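Local coordinates for protein inorganic pyrophosphatase (Thermus thermophilus, PDB 2PRD) that probably catalyses the magnesium-dependent hydrolysis of inorganic pyrophosphate to two phosphate ions and assembles as a homohexamer, at residues G91-E96 with T153-R158; K11-V16 with E164-I169; V84-V89 with V109-R114; N2-P7 with Y32-G37; V22-G27 with V73-P78. All coordinates share one frame; numbering follows the deposited sequence.

Contact 1 of 5, residues G91-E96 with T153-R158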
# COMPACT_ATOMS: atom_id res chain seq x y z
N GLY A 91 4.82 -14.07 -26.49
CA GLY A 91 4.29 -15.41 -26.41
C GLY A 91 2.79 -15.58 -26.32
O GLY A 91 2.06 -14.60 -26.35
N LEU A 92 2.27 -16.81 -26.23
CA LEU A 92 0.85 -17.10 -26.13
C LEU A 92 0.63 -18.14 -25.02
O LEU A 92 1.45 -19.02 -24.82
CB LEU A 92 0.26 -17.84 -27.36
CG LEU A 92 -0.11 -17.05 -28.58
CD1 LEU A 92 -0.76 -17.93 -29.66
CD2 LEU A 92 -1.03 -15.87 -28.26
N LEU A 93 -0.52 -17.98 -24.40
CA LEU A 93 -0.97 -18.94 -23.41
C LEU A 93 -2.27 -19.49 -24.04
O LEU A 93 -3.22 -18.75 -24.31
CB LEU A 93 -1.20 -18.41 -22.01
CG LEU A 93 -1.75 -19.38 -20.97
CD1 LEU A 93 -0.85 -20.59 -20.83
CD2 LEU A 93 -1.89 -18.70 -19.62
N LEU A 94 -2.23 -20.78 -24.30
CA LEU A 94 -3.40 -21.48 -24.88
C LEU A 94 -4.18 -22.09 -23.72
O LEU A 94 -3.55 -22.68 -22.82
CB LEU A 94 -2.92 -22.56 -25.83
CG LEU A 94 -2.05 -22.10 -26.99
CD1 LEU A 94 -1.64 -23.25 -27.87
CD2 LEU A 94 -2.72 -20.99 -27.79
N MET A 95 -5.50 -21.96 -23.77
CA MET A 95 -6.36 -22.56 -22.73
C MET A 95 -7.74 -22.87 -23.27
O MET A 95 -8.15 -22.36 -24.34
CB MET A 95 -6.37 -21.65 -21.50
CG MET A 95 -6.66 -20.18 -21.76
SD MET A 95 -6.76 -19.21 -20.23
CE MET A 95 -5.25 -19.78 -19.43
N GLU A 96 -8.46 -23.72 -22.57
CA GLU A 96 -9.83 -24.11 -22.92
C GLU A 96 -10.66 -23.66 -21.70
O GLU A 96 -10.24 -24.02 -20.59
CB GLU A 96 -10.06 -25.59 -23.07
CG GLU A 96 -9.05 -26.45 -23.76
CD GLU A 96 -9.29 -26.67 -25.24
OE1 GLU A 96 -9.34 -25.68 -26.00
OE2 GLU A 96 -9.45 -27.85 -25.66
N THR A 153 -3.70 -25.44 -21.82
CA THR A 153 -3.19 -26.29 -22.89
C THR A 153 -1.72 -26.22 -23.13
O THR A 153 -1.10 -27.28 -23.30
CB THR A 153 -4.01 -25.90 -24.15
OG1 THR A 153 -5.23 -26.64 -24.08
CG2 THR A 153 -3.19 -26.14 -25.38
N GLY A 154 -1.09 -25.06 -23.12
CA GLY A 154 0.35 -24.99 -23.36
C GLY A 154 0.75 -23.56 -23.70
O GLY A 154 -0.10 -22.70 -23.68
N TRP A 155 2.02 -23.38 -23.99
CA TRP A 155 2.59 -22.08 -24.31
C TRP A 155 3.18 -22.08 -25.73
O TRP A 155 3.63 -23.14 -26.17
CB TRP A 155 3.69 -21.79 -23.32
CG TRP A 155 3.31 -21.70 -21.86
CD1 TRP A 155 3.16 -22.72 -20.97
CD2 TRP A 155 3.10 -20.50 -21.11
NE1 TRP A 155 2.85 -22.22 -19.73
CE2 TRP A 155 2.83 -20.85 -19.78
CE3 TRP A 155 3.14 -19.14 -21.43
CZ2 TRP A 155 2.55 -19.95 -18.77
CZ3 TRP A 155 2.90 -18.22 -20.41
CH2 TRP A 155 2.59 -18.63 -19.12
N ARG A 156 3.15 -20.89 -26.30
CA ARG A 156 3.67 -20.69 -27.66
C ARG A 156 4.60 -19.50 -27.66
O ARG A 156 4.44 -18.59 -26.85
CB ARG A 156 2.58 -20.51 -28.69
CG ARG A 156 1.62 -21.66 -28.91
CD ARG A 156 2.33 -22.83 -29.57
NE ARG A 156 1.42 -23.97 -29.67
CZ ARG A 156 1.28 -24.96 -28.82
NH1 ARG A 156 2.01 -25.08 -27.70
NH2 ARG A 156 0.38 -25.90 -29.10
N ASP A 157 5.52 -19.48 -28.61
CA ASP A 157 6.56 -18.47 -28.69
C ASP A 157 6.17 -17.22 -29.40
O ASP A 157 5.01 -17.08 -29.78
CB ASP A 157 7.79 -19.15 -29.31
CG ASP A 157 7.63 -19.40 -30.81
OD1 ASP A 157 6.50 -19.25 -31.31
OD2 ASP A 157 8.67 -19.71 -31.44
N ARG A 158 7.08 -16.25 -29.48
CA ARG A 158 6.77 -14.99 -30.11
C ARG A 158 6.34 -15.16 -31.55
O ARG A 158 5.57 -14.28 -32.02
CB ARG A 158 7.98 -14.03 -29.98
CG ARG A 158 7.63 -12.67 -30.61
CD ARG A 158 9.00 -11.97 -30.82
NE ARG A 158 9.80 -12.91 -31.59
CZ ARG A 158 11.10 -13.08 -31.60
NH1 ARG A 158 11.90 -12.35 -30.84
NH2 ARG A 158 11.64 -14.02 -32.39
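Leu92 to Leu94 and Gly154 to Arg156 form an antiparallel ladder between neighbouring strands, 84-97 and 150-156, of the main sheet; the short strand axes approach to 4.6 Å at 171°. Leu92 and Arg156 are a hydrogen-bonded pair, Leu92 N giving to Arg156 O and Arg156 N to Leu92 O, both 2.9 Å. Leu93 and Trp155 follow as a non-hydrogen-bonded pair, and Leu94 N then binds Gly154 O at an N-H...O angle of 164°.

On the face carrying Leu93, that residue has CG anti to its backbone N (chi1 177°) and its end comes back toward the neighbouring strand, where CD1 stands over the centre of the six-membered ring of Trp155, 3.9 Å from its centroid, a CH-pi contact. Phe136 of helix 126-138 also packs on Leu93, and Lys129 and Gln133 of that helix on Trp155.

The other face carries Leu94, whose CD1 sits 3.5 Å from Arg156 CZ, above the guanidinium and displaced toward its rim; the two side chains meet at about a right angle. Arg156 bends back at chi2, and its NH1 binds Trp155 O at 3.0 Å, which would limit rotation of the group that Leu94 covers.

At the far end Leu94 O accepts from Thr153 N at 2.9 Å and weakly from Gly154 N at 3.4 Å. Two residues thus face one, which defines a classic beta bulge in this antiparallel pair.

Contact 2 of 5, residues K11-V16 with E164-I169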
# COMPACT_ATOMS: atom_id res chain seq x y z
N LYS A 11 3.51 -0.11 -34.55
CA LYS A 11 4.58 -1.10 -34.44
C LYS A 11 4.01 -2.51 -34.33
O LYS A 11 4.72 -3.46 -34.00
CB LYS A 11 5.45 -0.78 -33.21
CG LYS A 11 6.05 0.63 -33.24
CD LYS A 11 6.74 0.93 -31.92
CE LYS A 11 6.45 2.38 -31.51
NZ LYS A 11 7.50 2.93 -30.59
N ALA A 12 2.72 -2.55 -34.62
CA ALA A 12 1.97 -3.80 -34.57
C ALA A 12 2.42 -4.62 -35.78
O ALA A 12 2.71 -4.04 -36.83
CB ALA A 12 0.47 -3.56 -34.63
N PRO A 13 2.47 -5.91 -35.64
CA PRO A 13 2.14 -6.68 -34.45
C PRO A 13 3.20 -6.87 -33.41
O PRO A 13 2.86 -7.44 -32.36
CB PRO A 13 1.76 -8.05 -35.12
CG PRO A 13 2.82 -8.17 -36.18
CD PRO A 13 2.87 -6.75 -36.79
N GLU A 14 4.42 -6.45 -33.64
CA GLU A 14 5.51 -6.65 -32.66
C GLU A 14 5.28 -5.92 -31.35
O GLU A 14 5.63 -6.48 -30.28
CB GLU A 14 6.85 -6.25 -33.25
CG GLU A 14 7.43 -7.09 -34.36
CD GLU A 14 6.75 -7.11 -35.69
OE1 GLU A 14 6.02 -6.15 -36.07
OE2 GLU A 14 6.94 -8.14 -36.42
N VAL A 15 4.78 -4.70 -31.44
CA VAL A 15 4.48 -3.84 -30.29
C VAL A 15 3.06 -3.33 -30.52
O VAL A 15 2.73 -2.83 -31.59
CB VAL A 15 5.49 -2.72 -30.07
CG1 VAL A 15 5.15 -1.90 -28.81
CG2 VAL A 15 6.91 -3.26 -29.78
N VAL A 16 2.16 -3.63 -29.56
CA VAL A 16 0.76 -3.26 -29.69
C VAL A 16 0.24 -2.41 -28.55
O VAL A 16 0.86 -2.35 -27.48
CB VAL A 16 -0.10 -4.53 -29.81
CG1 VAL A 16 0.21 -5.42 -31.03
CG2 VAL A 16 0.01 -5.39 -28.57
N GLU A 164 -1.13 -14.74 -34.40
CA GLU A 164 -2.50 -14.62 -33.85
C GLU A 164 -2.86 -13.15 -33.77
O GLU A 164 -4.00 -12.72 -34.02
CB GLU A 164 -2.54 -15.30 -32.49
CG GLU A 164 -3.77 -15.01 -31.66
CD GLU A 164 -4.91 -15.95 -32.02
OE1 GLU A 164 -4.65 -16.87 -32.83
OE2 GLU A 164 -6.02 -15.79 -31.47
N VAL A 165 -1.85 -12.37 -33.37
CA VAL A 165 -2.15 -10.90 -33.34
C VAL A 165 -2.59 -10.43 -34.70
O VAL A 165 -3.63 -9.75 -34.87
CB VAL A 165 -0.92 -10.23 -32.77
CG1 VAL A 165 -1.18 -8.73 -32.65
CG2 VAL A 165 -0.61 -10.84 -31.39
N ARG A 166 -1.80 -10.72 -35.73
CA ARG A 166 -2.06 -10.38 -37.12
C ARG A 166 -3.45 -10.85 -37.57
O ARG A 166 -4.15 -10.15 -38.31
CB ARG A 166 -1.07 -11.10 -38.04
CG ARG A 166 0.20 -10.43 -38.34
CD ARG A 166 1.07 -11.03 -39.43
NE ARG A 166 2.19 -10.09 -39.62
CZ ARG A 166 3.39 -10.05 -39.12
NH1 ARG A 166 3.84 -10.98 -38.28
NH2 ARG A 166 4.22 -9.03 -39.43
N ALA A 167 -3.79 -12.08 -37.20
CA ALA A 167 -5.09 -12.64 -37.59
C ALA A 167 -6.24 -11.95 -36.89
O ALA A 167 -7.28 -11.77 -37.55
CB ALA A 167 -5.17 -14.15 -37.39
N CYS A 168 -6.12 -11.52 -35.66
CA CYS A 168 -7.24 -10.86 -34.95
C CYS A 168 -7.32 -9.43 -35.41
O CYS A 168 -8.38 -8.80 -35.29
CB CYS A 168 -6.99 -10.94 -33.44
SG CYS A 168 -7.01 -12.70 -32.93
N ILE A 169 -6.20 -8.99 -35.95
CA ILE A 169 -6.22 -7.58 -36.47
C ILE A 169 -7.02 -7.56 -37.78
O ILE A 169 -7.89 -6.71 -38.02
CB ILE A 169 -4.82 -7.01 -36.65
CG1 ILE A 169 -4.18 -6.64 -35.31
CG2 ILE A 169 -4.76 -5.85 -37.62
CD1 ILE A 169 -2.67 -6.38 -35.38
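Pro13 CG lies over the centre of one face of the Arg166 guanidinium, 3.5 Å from CZ, with NH1 and NH2 almost as near; CD of the same ring comes to 3.7 Å from NH2. Glu14 OE2 approaches that group obliquely and stops 4.2 Å from Arg166 NH2, beyond a salt bridge, its carboxylate plane turned 69° from the guanidinium. Any attraction between the opposite charges is probably long-range, with no direct bond. Arg166 reaches the proline because its chain runs extended from CG to NE, although its CB does not point at the other segment.

Deeper in, contact is wholly apolar. Val165 CG1 meets Pro13 CB and Val16 CG1, each at 3.9 Å. Here the C-terminal helix 158-173 lies against the chain entering strand 15-22 of the main sheet, whose Val16 also packs on Val89 of the adjoining strand 84-97. The peptide bond before Pro13 is cis, and its ring faces the helix, CB toward Val165 and CG toward Arg166. An alanine in place of Pro13 would probably leave the guanidinium face without its CG cover and Arg166 freer to turn.

At the other end of the helical segment Ile169 CD1 comes to 4.3 Å from Ala12 CB, and Thr61 of a nearby loop packs on the same isoleucine. CG1 of Val16 is anti to its carbonyl carbon (chi1 -61°), in the direction of Val165.

Contact 3 of 5, residues V84-V89 with V109-R114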
# COMPACT_ATOMS: atom_id res chain seq x y z
N VAL A 84 -3.73 3.11 -21.39
CA VAL A 84 -3.24 2.46 -22.59
C VAL A 84 -1.75 2.26 -22.53
O VAL A 84 -1.05 3.23 -22.18
CB VAL A 84 -3.58 3.33 -23.83
CG1 VAL A 84 -3.01 2.63 -25.06
CG2 VAL A 84 -5.09 3.46 -24.01
N VAL A 85 -1.25 1.06 -22.81
CA VAL A 85 0.24 0.94 -22.72
C VAL A 85 0.71 0.18 -23.92
O VAL A 85 -0.06 -0.64 -24.46
CB VAL A 85 0.60 0.28 -21.38
CG1 VAL A 85 -0.44 -0.77 -20.98
CG2 VAL A 85 1.94 -0.44 -21.37
N GLU A 86 1.87 0.47 -24.43
CA GLU A 86 2.48 -0.25 -25.55
C GLU A 86 3.15 -1.46 -24.88
O GLU A 86 3.94 -1.36 -23.93
CB GLU A 86 3.60 0.59 -26.15
CG GLU A 86 3.01 1.75 -26.93
CD GLU A 86 4.09 2.83 -27.05
OE1 GLU A 86 4.22 3.66 -26.12
OE2 GLU A 86 4.77 2.77 -28.10
N VAL A 87 2.77 -2.55 -25.49
CA VAL A 87 3.19 -3.87 -25.00
C VAL A 87 3.93 -4.60 -26.09
O VAL A 87 3.46 -4.68 -27.21
CB VAL A 87 1.88 -4.61 -24.63
CG1 VAL A 87 2.16 -6.08 -24.39
CG2 VAL A 87 1.34 -4.04 -23.31
N ARG A 88 5.07 -5.16 -25.70
CA ARG A 88 5.85 -6.03 -26.57
C ARG A 88 5.41 -7.47 -26.41
O ARG A 88 5.54 -8.12 -25.36
CB ARG A 88 7.34 -5.82 -26.32
CG ARG A 88 8.23 -6.80 -27.05
CD ARG A 88 9.68 -6.32 -27.15
NE ARG A 88 10.35 -6.91 -25.98
CZ ARG A 88 10.60 -5.97 -25.04
NH1 ARG A 88 10.25 -4.75 -25.38
NH2 ARG A 88 11.19 -6.33 -23.95
N VAL A 89 4.92 -8.06 -27.54
CA VAL A 89 4.46 -9.45 -27.61
C VAL A 89 5.57 -10.48 -27.60
O VAL A 89 6.37 -10.55 -28.55
CB VAL A 89 3.60 -9.71 -28.88
CG1 VAL A 89 2.96 -11.08 -28.84
CG2 VAL A 89 2.52 -8.63 -28.95
N VAL A 109 5.85 -4.62 -20.63
CA VAL A 109 5.77 -3.17 -20.87
C VAL A 109 6.97 -2.84 -21.74
O VAL A 109 8.10 -3.07 -21.33
CB VAL A 109 5.86 -2.49 -19.50
CG1 VAL A 109 6.08 -1.00 -19.54
CG2 VAL A 109 4.52 -2.79 -18.79
N ALA A 110 6.70 -2.29 -22.92
CA ALA A 110 7.70 -1.98 -23.92
C ALA A 110 8.66 -0.89 -23.50
O ALA A 110 9.85 -0.90 -23.85
CB ALA A 110 7.03 -1.57 -25.22
N GLU A 111 8.15 0.08 -22.77
CA GLU A 111 9.00 1.22 -22.34
C GLU A 111 9.49 1.09 -20.92
O GLU A 111 9.35 2.07 -20.20
CB GLU A 111 8.22 2.53 -22.52
CG GLU A 111 7.85 2.81 -23.97
CD GLU A 111 9.05 3.19 -24.81
OE1 GLU A 111 10.04 3.73 -24.28
OE2 GLU A 111 9.05 2.94 -26.04
N ASP A 112 10.03 -0.03 -20.52
CA ASP A 112 10.59 -0.22 -19.16
C ASP A 112 11.91 -0.94 -19.43
O ASP A 112 11.79 -2.07 -19.91
CB ASP A 112 9.67 -1.02 -18.27
CG ASP A 112 10.19 -1.21 -16.85
OD1 ASP A 112 11.37 -0.97 -16.61
OD2 ASP A 112 9.47 -1.71 -15.96
N GLN A 113 13.02 -0.25 -19.22
CA GLN A 113 14.35 -0.83 -19.42
C GLN A 113 14.65 -2.04 -18.59
O GLN A 113 15.52 -2.85 -18.98
CB GLN A 113 15.45 0.23 -19.15
CG GLN A 113 15.30 1.35 -20.19
CD GLN A 113 16.41 2.38 -20.05
OE1 GLN A 113 17.55 1.93 -19.91
NE2 GLN A 113 16.13 3.67 -20.10
N ARG A 114 13.94 -2.20 -17.47
CA ARG A 114 14.17 -3.38 -16.63
C ARG A 114 13.69 -4.64 -17.31
O ARG A 114 14.04 -5.74 -16.81
CB ARG A 114 13.40 -3.25 -15.31
CG ARG A 114 13.89 -2.15 -14.39
CD ARG A 114 12.92 -2.00 -13.21
NE ARG A 114 13.10 -0.70 -12.60
CZ ARG A 114 12.62 0.46 -12.98
NH1 ARG A 114 11.83 0.72 -14.01
NH2 ARG A 114 12.99 1.48 -12.20
O HOH W 1 5.41 0.93 -22.64
O HOH W 2 10.96 -3.68 -22.28
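Ala110 points its CB at strand 84-97 and sets it beside the Glu86 carbonyl, 3.4 Å from O, with the CB of Glu86 4.2 Å away. That carbonyl also accepts from Ala110 N at 3.1 Å, the N-H...O angle being 166°. Water 1 gives a second proton to Glu86 O and accepts from Glu111 N at 2.9 Å, extending the link where direct strand pairing has ended.

Arg88 bends at chi3 (93°), which turns NE; its NH1 lies 4.0 Å from Ala110 CA. Its NH2 gives to water 2, which lies in the guanidinium plane at the edge and is also bonded to Asp112 O; NH2 also binds Ile118 O. Elsewhere, Val85 CG2 approaches Val109 CG2 at 4.3 Å.

Asp112 OD1 accepts from Arg114 N, an Asx turn, and from the other face of the carboxylate takes Arg114 NH1 in a salt bridge. The chemistry implies one direct hydrogen bond, supplemented by two waters, joining the strand to a loop whose Arg114 also bonds to two other subunits, at Leu45 O of one and Glu131 of another.

Contact 4 of 5, residues N2-P7 with Y32-G37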
# COMPACT_ATOMS: atom_id res chain seq x y z
N ASN A 2 -14.21 5.06 -26.58
CA ASN A 2 -14.54 3.70 -26.91
C ASN A 2 -13.15 3.04 -27.12
O ASN A 2 -12.57 3.10 -28.18
CB ASN A 2 -15.50 3.38 -28.00
CG ASN A 2 -16.06 1.96 -27.86
OD1 ASN A 2 -15.40 1.03 -27.38
ND2 ASN A 2 -17.31 1.78 -28.27
N LEU A 3 -12.69 2.59 -25.95
CA LEU A 3 -11.37 1.98 -25.82
C LEU A 3 -11.23 0.79 -26.71
O LEU A 3 -10.12 0.58 -27.25
CB LEU A 3 -11.07 1.83 -24.33
CG LEU A 3 -11.27 3.13 -23.50
CD1 LEU A 3 -10.99 2.83 -22.05
CD2 LEU A 3 -10.42 4.23 -24.04
N LYS A 4 -12.32 0.07 -27.02
CA LYS A 4 -12.23 -1.11 -27.87
C LYS A 4 -11.88 -0.84 -29.30
O LYS A 4 -11.56 -1.81 -30.02
CB LYS A 4 -13.53 -1.92 -27.78
CG LYS A 4 -13.57 -2.60 -26.40
CD LYS A 4 -14.89 -3.36 -26.29
CE LYS A 4 -15.45 -3.47 -27.71
NZ LYS A 4 -15.91 -4.87 -27.96
N SER A 5 -11.98 0.42 -29.69
CA SER A 5 -11.73 0.80 -31.08
C SER A 5 -10.55 1.73 -31.27
O SER A 5 -10.39 2.27 -32.37
CB SER A 5 -12.97 1.32 -31.77
OG SER A 5 -13.51 2.46 -31.13
N LEU A 6 -9.75 1.88 -30.21
CA LEU A 6 -8.51 2.65 -30.32
C LEU A 6 -7.65 1.90 -31.34
O LEU A 6 -7.87 0.70 -31.54
CB LEU A 6 -7.82 2.52 -28.96
CG LEU A 6 -8.42 3.43 -27.88
CD1 LEU A 6 -7.37 3.60 -26.78
CD2 LEU A 6 -8.73 4.78 -28.46
N PRO A 7 -6.70 2.60 -31.93
CA PRO A 7 -5.79 2.02 -32.92
C PRO A 7 -4.91 1.00 -32.21
O PRO A 7 -4.56 1.27 -31.06
CB PRO A 7 -4.96 3.19 -33.40
CG PRO A 7 -5.69 4.42 -32.95
CD PRO A 7 -6.46 4.04 -31.71
N TYR A 32 -13.84 -3.34 -19.29
CA TYR A 32 -14.34 -2.15 -19.99
C TYR A 32 -15.64 -2.56 -20.68
O TYR A 32 -15.68 -3.61 -21.31
CB TYR A 32 -13.34 -1.67 -21.01
CG TYR A 32 -13.92 -0.55 -21.83
CD1 TYR A 32 -14.00 0.71 -21.27
CD2 TYR A 32 -14.39 -0.76 -23.13
CE1 TYR A 32 -14.53 1.78 -22.00
CE2 TYR A 32 -14.93 0.29 -23.86
CZ TYR A 32 -14.99 1.54 -23.28
OH TYR A 32 -15.49 2.63 -23.97
N ASP A 33 -16.65 -1.78 -20.45
CA ASP A 33 -17.99 -1.91 -20.97
C ASP A 33 -18.30 -0.84 -22.03
O ASP A 33 -18.66 0.29 -21.70
CB ASP A 33 -19.00 -1.74 -19.81
CG ASP A 33 -20.38 -2.21 -20.30
OD1 ASP A 33 -20.77 -1.81 -21.40
OD2 ASP A 33 -21.03 -3.01 -19.59
N PRO A 34 -18.18 -1.24 -23.29
CA PRO A 34 -18.42 -0.36 -24.42
C PRO A 34 -19.80 0.26 -24.42
O PRO A 34 -19.92 1.47 -24.73
CB PRO A 34 -18.11 -1.23 -25.62
CG PRO A 34 -18.38 -2.64 -25.12
CD PRO A 34 -17.77 -2.60 -23.72
N ASP A 35 -20.79 -0.54 -24.03
CA ASP A 35 -22.18 -0.14 -23.92
C ASP A 35 -22.38 0.97 -22.91
O ASP A 35 -23.15 1.88 -23.21
CB ASP A 35 -23.13 -1.30 -23.53
CG ASP A 35 -23.34 -2.22 -24.72
OD1 ASP A 35 -22.92 -1.79 -25.82
OD2 ASP A 35 -23.89 -3.34 -24.60
N LEU A 36 -21.71 0.87 -21.75
CA LEU A 36 -21.78 1.89 -20.71
C LEU A 36 -20.69 2.94 -20.95
O LEU A 36 -20.78 4.05 -20.44
CB LEU A 36 -21.52 1.30 -19.34
CG LEU A 36 -22.49 0.33 -18.69
CD1 LEU A 36 -21.90 -0.01 -17.31
CD2 LEU A 36 -23.84 1.00 -18.49
N GLY A 37 -19.67 2.51 -21.69
CA GLY A 37 -18.52 3.36 -22.00
C GLY A 37 -17.73 3.65 -20.75
O GLY A 37 -17.24 4.78 -20.59
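Leu3 covers one face of the Tyr32 ring: its CB sits over the centre, 4.0 Å from the centroid and 9° off the normal, a CH-pi contact, while its CD1 reaches 3.7 Å from Tyr32 CE1. The two side chains meet at about a right angle. Tyr32 is turned toward the N-terminal segment with CG anti to its backbone N (chi1 173°). Asn2 OD1 comes to the ring edge, 3.6 Å from CE2, and Leu3 N makes a weak hydrogen bond of 3.4 Å to Tyr32 OH. A leucine in place of Tyr32 would probably leave Leu3 N without that weak acceptor and open a gap beneath the Leu3 side chain.

The looser side is Lys4, whose chain bends at chi3 and chi4. Its CG lies obliquely to the ring at 3.8 Å from Tyr32 CD2, and its CD brushes Pro34 CG at the same distance. These are apolar touches of the lysine chain at the partly exposed margin, next to the buried tyrosine.

Asn2 OD1 also accepts from Lys4 N at 3.2 Å, and Asn2 O from both Ser5 N and Ser5 OG. The N-terminal segment that lies against strand 28-33 is thus an Asx turn opening into a short 3-10 segment.

Contact 5 of 5, residues V22-G27 with V73-P78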
# COMPACT_ATOMS: atom_id res chain seq x y z
N VAL A 22 -7.34 -5.02 -15.55
CA VAL A 22 -7.03 -5.40 -14.14
C VAL A 22 -5.59 -5.24 -13.79
O VAL A 22 -4.76 -5.89 -14.44
CB VAL A 22 -7.39 -6.92 -13.99
CG1 VAL A 22 -7.37 -7.39 -12.51
CG2 VAL A 22 -8.74 -7.31 -14.54
N PRO A 23 -5.25 -4.37 -12.82
CA PRO A 23 -3.87 -4.26 -12.38
C PRO A 23 -3.33 -5.56 -11.77
O PRO A 23 -3.99 -6.44 -11.16
CB PRO A 23 -3.96 -3.20 -11.27
CG PRO A 23 -5.19 -2.43 -11.57
CD PRO A 23 -6.17 -3.49 -12.07
N ARG A 24 -2.00 -5.73 -11.93
CA ARG A 24 -1.34 -6.89 -11.33
C ARG A 24 -1.51 -6.78 -9.82
O ARG A 24 -1.39 -5.66 -9.28
CB ARG A 24 0.16 -6.85 -11.68
CG ARG A 24 0.91 -7.80 -10.73
CD ARG A 24 2.19 -8.29 -11.34
NE ARG A 24 3.12 -7.22 -11.54
CZ ARG A 24 3.74 -6.55 -10.57
NH1 ARG A 24 3.55 -6.83 -9.30
NH2 ARG A 24 4.56 -5.59 -10.94
N GLY A 25 -1.79 -7.89 -9.13
CA GLY A 25 -1.91 -7.75 -7.67
C GLY A 25 -3.31 -7.42 -7.24
O GLY A 25 -3.55 -7.34 -6.02
N SER A 26 -4.22 -7.31 -8.19
CA SER A 26 -5.61 -7.02 -7.86
C SER A 26 -6.52 -8.21 -7.92
O SER A 26 -6.37 -9.16 -8.73
CB SER A 26 -6.08 -5.91 -8.85
OG SER A 26 -7.46 -5.67 -8.57
N GLY A 27 -7.49 -8.22 -7.01
CA GLY A 27 -8.52 -9.25 -6.87
C GLY A 27 -9.86 -8.71 -7.35
O GLY A 27 -10.88 -9.41 -7.32
N VAL A 73 0.23 -8.79 -19.10
CA VAL A 73 1.49 -8.04 -19.19
C VAL A 73 2.33 -8.14 -17.92
O VAL A 73 1.81 -8.02 -16.81
CB VAL A 73 1.16 -6.56 -19.40
CG1 VAL A 73 2.38 -5.68 -19.68
CG2 VAL A 73 0.14 -6.39 -20.52
N LEU A 74 3.62 -8.32 -18.14
CA LEU A 74 4.60 -8.40 -17.05
C LEU A 74 5.02 -6.96 -16.83
O LEU A 74 5.44 -6.31 -17.83
CB LEU A 74 5.74 -9.30 -17.51
CG LEU A 74 5.32 -10.71 -17.93
CD1 LEU A 74 6.57 -11.59 -18.03
CD2 LEU A 74 4.36 -11.29 -16.91
N SER A 75 4.88 -6.40 -15.64
CA SER A 75 5.24 -5.00 -15.42
C SER A 75 6.09 -4.89 -14.15
O SER A 75 5.98 -5.85 -13.40
CB SER A 75 3.99 -4.15 -15.15
OG SER A 75 3.14 -4.91 -14.28
N THR A 76 6.82 -3.80 -14.04
CA THR A 76 7.60 -3.52 -12.83
C THR A 76 6.64 -3.03 -11.74
O THR A 76 6.76 -3.49 -10.59
CB THR A 76 8.69 -2.44 -13.01
OG1 THR A 76 9.61 -3.02 -13.97
CG2 THR A 76 9.50 -2.25 -11.74
N TYR A 77 5.72 -2.19 -12.09
CA TYR A 77 4.72 -1.62 -11.16
C TYR A 77 3.34 -1.83 -11.78
O TYR A 77 3.20 -1.62 -13.01
CB TYR A 77 4.96 -0.12 -10.96
CG TYR A 77 6.35 0.34 -10.65
CD1 TYR A 77 6.99 -0.10 -9.49
CD2 TYR A 77 7.02 1.28 -11.44
CE1 TYR A 77 8.27 0.33 -9.15
CE2 TYR A 77 8.30 1.67 -11.11
CZ TYR A 77 8.90 1.22 -9.97
OH TYR A 77 10.17 1.66 -9.63
N PRO A 78 2.38 -2.25 -10.96
CA PRO A 78 1.01 -2.51 -11.48
C PRO A 78 0.47 -1.26 -12.13
O PRO A 78 0.78 -0.13 -11.68
CB PRO A 78 0.23 -2.91 -10.23
CG PRO A 78 1.30 -3.39 -9.26
CD PRO A 78 2.51 -2.47 -9.52
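Arg24 NH2 gives to Ser75 O at 2.9 Å, and Arg24 NH2 gives weakly to Thr76 O at 3.1 Å. One nitrogen therefore reaches two consecutive carbonyls of the chain leaving strand 70-74. The bond to Ser75 O is bent, with an N-H...O angle of 140°, and the donor stands above the carbonyl plane, 55° out of it. CG of Arg24 is anti to the backbone N (chi1 163°), which starts the chain toward 73-78, and a bend at chi3 turns NE.

Ser75 OG lies 3.6 Å from Arg24 NE, but its hydrogen bond is to Asp54 OD1. The other carboxylate oxygen, OD2, takes Arg24 N, so Asp54 bonds to both segments.

Farther out, Pro78 CG sits above one face of the guanidinium, offset toward the rim, 4.1 Å from Arg24 NH1. Pro78 CB lies 3.3 Å from Arg24 O, and Pro23 CB approaches Pro78 CB at 4.3 Å. Pro23 and Arg24 open a type II turn closed by Ser26 N to Pro23 O, with Gly25 at its third position, where its backbone angles call for glycine.

The chemistry implies a surface join in which one charged side chain donates to one backbone carbonyl and weakly to the next, while a proline lies over part of one face and is likely to restrict its turning only modestly.

How the contacts relate
From the N terminus, residues 2-7 meet 32-37 in contact 4, closing a first loop that brings the N-terminal segment to strand 28-33. Contact 2, from 11-16 to 164-169, opens within that loop and closes near the C terminus, so the two cross; the loop of contact 2 encloses contacts 1 and 3. Contact 5, 22-27 with 73-78, also lies within it and crosses contact 4. Contacts 3 and 1 share strand 84-97 and cross each other. Contacts 1, 2, 3 and 5 all reach the main sheet: Val16 O probably bonds Val87 N between contacts 2 and 3, and Val109 N probably bonds Leu74 O between contacts 3 and 5.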